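Local coordinates for protein putative isomerase (Streptomyces coelicolor A3, PDB 2OQH) that probably acts as an isomerase or sugar-acid dehydratase of the enolase superfamily, perhaps converting D-glucarate to 5-dehydro-4-deoxy-D-glucarate with loss of water, at residues P129-T135 and F164-K170; I134-A139 and M151-A155. One frame throughout, in Å; residues are numbered along the deposited sequence.

Contact 1: residues P129-T135 and F164-K170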
loop_
_atom_site.group_PDB
_atom_site.type_symbol
_atom_site.label_atom_id
_atom_site.label_comp_id
_atom_site.label_asym_id
_atom_site.label_seq_id
_atom_site.Cartn_x
_atom_site.Cartn_y
_atom_site.Cartn_z
ATOM N N PRO A 129 3.292 -9.727 -8.329
ATOM C CA PRO A 129 2.073 -9.449 -9.093
ATOM C C PRO A 129 1.294 -8.267 -8.505
ATOM O O PRO A 129 1.267 -8.076 -7.282
ATOM C CB PRO A 129 1.288 -10.754 -8.975
ATOM C CG PRO A 129 2.343 -11.787 -8.737
ATOM C CD PRO A 129 3.261 -11.092 -7.777
ATOM N N ILE A 130 0.668 -7.471 -9.367
ATOM C CA ILE A 130 -0.119 -6.342 -8.882
ATOM C C ILE A 130 -1.556 -6.437 -9.373
ATOM O O ILE A 130 -1.870 -7.241 -10.244
ATOM C CB ILE A 130 0.492 -4.980 -9.294
ATOM C CG1 ILE A 130 0.508 -4.834 -10.815
ATOM C CG2 ILE A 130 1.895 -4.867 -8.725
ATOM C CD1 ILE A 130 0.911 -3.458 -11.274
ATOM N N THR A 131 -2.415 -5.605 -8.801
ATOM C CA THR A 131 -3.840 -5.596 -9.109
ATOM C C THR A 131 -4.297 -4.407 -9.948
ATOM O O THR A 131 -3.775 -3.298 -9.816
ATOM C CB THR A 131 -4.645 -5.581 -7.803
ATOM O OG1 THR A 131 -4.152 -6.613 -6.939
ATOM C CG2 THR A 131 -6.128 -5.793 -8.074
ATOM N N ALA A 132 -5.291 -4.646 -10.797
ATOM C CA ALA A 132 -5.851 -3.602 -11.645
ATOM C C ALA A 132 -7.110 -3.053 -10.985
ATOM O O ALA A 132 -8.019 -3.811 -10.657
ATOM C CB ALA A 132 -6.195 -4.177 -13.018
ATOM N N LEU A 133 -7.167 -1.741 -10.787
ATOM C CA LEU A 133 -8.340 -1.132 -10.171
ATOM C C LEU A 133 -9.300 -0.577 -11.206
ATOM O O LEU A 133 -8.889 0.142 -12.120
ATOM C CB LEU A 133 -7.939 0.016 -9.236
ATOM C CG LEU A 133 -9.114 0.864 -8.707
ATOM C CD1 LEU A 133 -9.949 0.058 -7.709
ATOM C CD2 LEU A 133 -8.585 2.124 -8.042
ATOM N N ILE A 134 -10.579 -0.907 -11.073
ATOM C CA ILE A 134 -11.568 -0.360 -11.991
ATOM C C ILE A 134 -12.613 0.399 -11.183
ATOM O O ILE A 134 -13.077 -0.076 -10.142
ATOM C CB ILE A 134 -12.270 -1.451 -12.834
ATOM C CG1 ILE A 134 -12.940 -2.480 -11.927
ATOM C CG2 ILE A 134 -11.273 -2.123 -13.755
ATOM C CD1 ILE A 134 -13.770 -3.503 -12.705
ATOM N N THR A 135 -12.968 1.590 -11.653
ATOM C CA THR A 135 -13.968 2.405 -10.970
ATOM C C THR A 135 -15.038 2.767 -11.988
ATOM O O THR A 135 -14.826 2.625 -13.195
ATOM C CB THR A 135 -13.366 3.718 -10.426
ATOM O OG1 THR A 135 -13.204 4.643 -11.507
ATOM C CG2 THR A 135 -12.008 3.468 -9.788
ATOM N N PHE A 164 -2.824 -8.491 -15.755
ATOM C CA PHE A 164 -3.127 -8.544 -14.319
ATOM C C PHE A 164 -3.736 -9.878 -13.872
ATOM O O PHE A 164 -4.593 -10.427 -14.552
ATOM C CB PHE A 164 -4.113 -7.425 -13.962
ATOM C CG PHE A 164 -3.571 -6.034 -14.169
ATOM C CD1 PHE A 164 -2.779 -5.429 -13.197
ATOM C CD2 PHE A 164 -3.863 -5.319 -15.332
ATOM C CE1 PHE A 164 -2.287 -4.127 -13.375
ATOM C CE2 PHE A 164 -3.374 -4.019 -15.519
ATOM C CZ PHE A 164 -2.586 -3.424 -14.536
ATOM N N ASP A 165 -3.313 -10.388 -12.718
ATOM C CA ASP A 165 -3.867 -11.645 -12.215
ATOM C C ASP A 165 -5.094 -11.368 -11.351
ATOM O O ASP A 165 -5.876 -12.273 -11.047
ATOM C CB ASP A 165 -2.857 -12.393 -11.348
ATOM C CG ASP A 165 -1.519 -12.572 -12.019
ATOM O OD1 ASP A 165 -1.476 -12.818 -13.246
ATOM O OD2 ASP A 165 -0.502 -12.489 -11.296
ATOM N N ALA A 166 -5.251 -10.116 -10.944
ATOM C CA ALA A 166 -6.371 -9.748 -10.091
ATOM C C ALA A 166 -6.992 -8.425 -10.488
ATOM O O ALA A 166 -6.315 -7.543 -11.019
ATOM C CB ALA A 166 -5.910 -9.683 -8.642
ATOM N N VAL A 167 -8.289 -8.300 -10.222
ATOM C CA VAL A 167 -9.030 -7.083 -10.523
ATOM C C VAL A 167 -9.793 -6.648 -9.280
ATOM O O VAL A 167 -10.338 -7.477 -8.558
ATOM C CB VAL A 167 -10.054 -7.298 -11.662
ATOM C CG1 VAL A 167 -10.898 -6.042 -11.835
ATOM C CG2 VAL A 167 -9.331 -7.632 -12.962
ATOM N N LYS A 168 -9.837 -5.348 -9.038
ATOM C CA LYS A 168 -10.537 -4.834 -7.876
ATOM C C LYS A 168 -11.476 -3.694 -8.247
ATOM O O LYS A 168 -11.073 -2.728 -8.893
ATOM C CB LYS A 168 -9.511 -4.373 -6.839
ATOM C CG LYS A 168 -10.068 -3.625 -5.648
ATOM C CD LYS A 168 -8.940 -3.385 -4.652
ATOM C CE LYS A 168 -9.301 -2.369 -3.607
ATOM N NZ LYS A 168 -9.385 -1.013 -4.191
ATOM N N LEU A 169 -12.736 -3.820 -7.847
ATOM C CA LEU A 169 -13.735 -2.796 -8.127
ATOM C C LEU A 169 -13.926 -1.849 -6.946
ATOM O O LEU A 169 -14.087 -2.287 -5.805
ATOM C CB LEU A 169 -15.086 -3.436 -8.461
ATOM C CG LEU A 169 -16.271 -2.466 -8.570
ATOM C CD1 LEU A 169 -16.103 -1.558 -9.790
ATOM C CD2 LEU A 169 -17.560 -3.255 -8.677
ATOM N N LYS A 170 -13.909 -0.553 -7.221
ATOM C CA LYS A 170 -14.123 0.439 -6.176
ATOM C C LYS A 170 -15.632 0.526 -5.985
ATOM O O LYS A 170 -16.344 1.054 -6.836
ATOM C CB LYS A 170 -13.563 1.797 -6.606
ATOM C CG LYS A 170 -13.726 2.899 -5.572
ATOM C CD LYS A 170 -13.083 4.197 -6.048
ATOM C CE LYS A 170 -13.130 5.277 -4.966
ATOM N NZ LYS A 170 -14.531 5.664 -4.610
HETATM O O HOH W 1 -0.921 -9.574 -11.755
#

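Contact 2: residues I134-A139 and M151-A155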
loop_
_atom_site.group_PDB
_atom_site.type_symbol
_atom_site.label_atom_id
_atom_site.label_comp_id
_atom_site.label_asym_id
_atom_site.label_seq_id
_atom_site.Cartn_x
_atom_site.Cartn_y
_atom_site.Cartn_z
ATOM N N ILE A 134 -10.579 -0.907 -11.073
ATOM C CA ILE A 134 -11.568 -0.360 -11.991
ATOM C C ILE A 134 -12.613 0.399 -11.183
ATOM O O ILE A 134 -13.077 -0.076 -10.142
ATOM C CB ILE A 134 -12.270 -1.451 -12.834
ATOM C CG1 ILE A 134 -12.940 -2.480 -11.927
ATOM C CG2 ILE A 134 -11.273 -2.123 -13.755
ATOM C CD1 ILE A 134 -13.770 -3.503 -12.705
ATOM N N THR A 135 -12.968 1.590 -11.653
ATOM C CA THR A 135 -13.968 2.405 -10.970
ATOM C C THR A 135 -15.038 2.767 -11.988
ATOM O O THR A 135 -14.826 2.625 -13.195
ATOM C CB THR A 135 -13.366 3.718 -10.426
ATOM O OG1 THR A 135 -13.204 4.643 -11.507
ATOM C CG2 THR A 135 -12.008 3.468 -9.788
ATOM N N ARG A 136 -16.187 3.231 -11.509
ATOM C CA ARG A 136 -17.265 3.609 -12.413
ATOM C C ARG A 136 -16.804 4.756 -13.306
ATOM O O ARG A 136 -17.360 4.983 -14.385
ATOM C CB ARG A 136 -18.503 4.028 -11.622
ATOM C CG ARG A 136 -19.100 2.891 -10.817
ATOM C CD ARG A 136 -20.433 3.270 -10.206
ATOM N NE ARG A 136 -21.027 2.129 -9.515
ATOM C CZ ARG A 136 -22.306 2.047 -9.170
ATOM N NH1 ARG A 136 -23.136 3.042 -9.449
ATOM N NH2 ARG A 136 -22.755 0.967 -8.548
ATOM N N ALA A 137 -15.775 5.466 -12.859
ATOM C CA ALA A 137 -15.241 6.582 -13.625
ATOM C C ALA A 137 -14.638 6.104 -14.935
ATOM O O ALA A 137 -14.208 6.923 -15.747
ATOM C CB ALA A 137 -14.186 7.325 -12.814
ATOM N N ASP A 138 -14.589 4.788 -15.142
ATOM C CA ASP A 138 -14.029 4.243 -16.380
ATOM C C ASP A 138 -15.095 4.087 -17.461
ATOM O O ASP A 138 -14.780 3.783 -18.606
ATOM C CB ASP A 138 -13.362 2.882 -16.138
ATOM C CG ASP A 138 -12.054 2.995 -15.372
ATOM O OD1 ASP A 138 -11.280 3.934 -15.658
ATOM O OD2 ASP A 138 -11.787 2.137 -14.500
ATOM N N ALA A 139 -16.355 4.285 -17.089
ATOM C CA ALA A 139 -17.462 4.174 -18.034
ATOM C C ALA A 139 -18.339 5.417 -17.928
ATOM O O ALA A 139 -19.505 5.333 -17.557
ATOM C CB ALA A 139 -18.281 2.930 -17.733
HETATM N N MSE A 151 -18.443 -1.867 -17.760
HETATM C CA MSE A 151 -17.349 -2.168 -16.846
HETATM C C MSE A 151 -16.696 -3.502 -17.195
HETATM O O MSE A 151 -15.477 -3.619 -17.161
HETATM C CB MSE A 151 -17.862 -2.200 -15.401
HETATM C CG MSE A 151 -18.424 -0.876 -14.888
HETATM SE SE MSE A 151 -17.067 0.502 -14.635
HETATM C CE MSE A 151 -16.362 -0.113 -12.931
ATOM N N ALA A 152 -17.507 -4.500 -17.536
ATOM C CA ALA A 152 -16.993 -5.820 -17.890
ATOM C C ALA A 152 -16.078 -5.733 -19.112
ATOM O O ALA A 152 -15.022 -6.365 -19.154
ATOM C CB ALA A 152 -18.150 -6.769 -18.162
ATOM N N GLU A 153 -16.492 -4.954 -20.110
ATOM C CA GLU A 153 -15.686 -4.770 -21.315
ATOM C C GLU A 153 -14.367 -4.104 -20.942
ATOM O O GLU A 153 -13.302 -4.525 -21.388
ATOM C CB GLU A 153 -16.427 -3.896 -22.326
ATOM C CG GLU A 153 -17.352 -4.665 -23.250
ATOM C CD GLU A 153 -18.266 -3.747 -24.036
ATOM O OE1 GLU A 153 -17.774 -2.745 -24.605
ATOM O OE2 GLU A 153 -19.480 -4.031 -24.082
ATOM N N HIS A 154 -14.445 -3.061 -20.122
ATOM C CA HIS A 154 -13.245 -2.355 -19.693
ATOM C C HIS A 154 -12.335 -3.285 -18.904
ATOM O O HIS A 154 -11.119 -3.261 -19.067
ATOM C CB HIS A 154 -13.602 -1.157 -18.816
ATOM C CG HIS A 154 -12.411 -0.367 -18.378
ATOM N ND1 HIS A 154 -11.617 0.331 -19.263
ATOM C CD2 HIS A 154 -11.862 -0.185 -17.154
ATOM C CE1 HIS A 154 -10.629 0.910 -18.602
ATOM N NE2 HIS A 154 -10.756 0.613 -17.321
ATOM N N ALA A 155 -12.937 -4.104 -18.047
ATOM C CA ALA A 155 -12.191 -5.049 -17.233
ATOM C C ALA A 155 -11.414 -5.995 -18.138
ATOM O O ALA A 155 -10.211 -6.199 -17.958
ATOM C CB ALA A 155 -13.150 -5.837 -16.332
#

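Contact 1: residues P129-T135 and F164-K170
The ring of F164 carries the CB of A132 over the centre of one face, a CH-pi contact with the methyl 3.4 Å from the ring centroid and 13° off the ring normal. At the rim, in the plane of the ring, the carbonyl O of I130 lies near CD1, and CG1 of I130 touches CE1. Y328 packs edge-to-face with the same ring, and V158 of helix 147-162 also touches it. Beyond this aromatic end, strands 127-134 and 166-170 run parallel as neighbours in the beta/alpha barrel. Four backbone bonds join them: A132 N gives to A166 O, K168 N to A132 O (2.9 Å), I134 N to K168 O (2.9 Å) and K170 N to I134 O. The first is straight at its hydrogen, 176°, but reaches A166 O tilted from the carbonyl plane. Before this ladder, one water bridges the chains, donating to I130 O and accepting from D165 N at 2.7 Å. T131, L133, A166 and K168 lie on one face of the sheet; A132, I134, V167 and L169 lie on the other, turned to helix 147-162. There CG1 of I134 meets CD1 of L169 at 3.9 Å, while its CD1 reaches CG1 of V167. On the first face, T131 CG2, set anti to the backbone N, rests 3.4 Å from A166 O, while its OG1 bonds to the carbonyl of I323. The chain of K168 runs extended until its last torsion, bringing NZ to 3.7 Å from L133 CD1; a long, weak ion pair links NZ to D197. The chemistry thus divides across the sheet: apolar packing toward the helix, a mixed face on the other side, paired amides and carbonyls between.

Contact 2: residues I134-A139 and M151-A155
M151, a selenomethionine, reaches from helix 147-162 into the turn at I134-A139, which includes a 3-10 segment at 136-138. This is the loop joining strand 127-134 to the following helix in a beta-alpha-beta unit of the barrel. Beyond CB the chain of M151 folds at its second and third torsions, bringing the tip back over the turn. SE lies 4.1 Å from CB of A139 and also approaches the carbonyl O of T135 and CA of R136. CE, at the end, comes to 3.2 Å from T135 O and also packs against CD1 of I134 and the backbone N of R136. The methyl thus fits beside the peptide that begins the 3-10 turn, while I181 of helix 175-188 touches the M151 side chain as well. One turn along the helix, H154 has its CG anti to the backbone N (chi1 -178°), which swings the imidazole toward D138. CB of D138 sits over a face of that ring, offset toward the rim and 3.8 Å from its centroid, a CH-pi contact. The two side chains cross at about a right angle, their carboxylate and ring planes 36° apart, with NE2 of H154 3.3 Å from CG of D138. CG2 of I134 touches CD2 of the ring, and CD1 of I134 touches CB of A155. The guanidinium of R136 is held by salt bridges to D174 and D178. The carboxylate of D138 turns back on its own segment, where OD2 accepts from T135 N at 3.1 Å. With an alanine here the T135 amide would probably be left without its acceptor and NE2 of H154 without the carboxylate beside it, though a CB could still lie over the ring. T135 N approaches OD2 from above, 44° out of the carboxylate plane.

From the N terminus, the chain passes through the antiparallel sheet and the helices before entering strand 127-134, the first half of contact 1. At I134 and T135, shared by both contacts, it leaves the strand and turns toward helix 147-162. Contact 2 closes this short loop by bringing 151-155 back against 134-139. The helix then leads to strand 166-170, where contact 1 closes the longer loop around it; contact 2 is nested inside. Together they tie strand, helix and strand into one beta-alpha-beta unit. Their centres lie about 11 Å apart, and CD1 of L169 packs against CE of M151 at 3.5 Å.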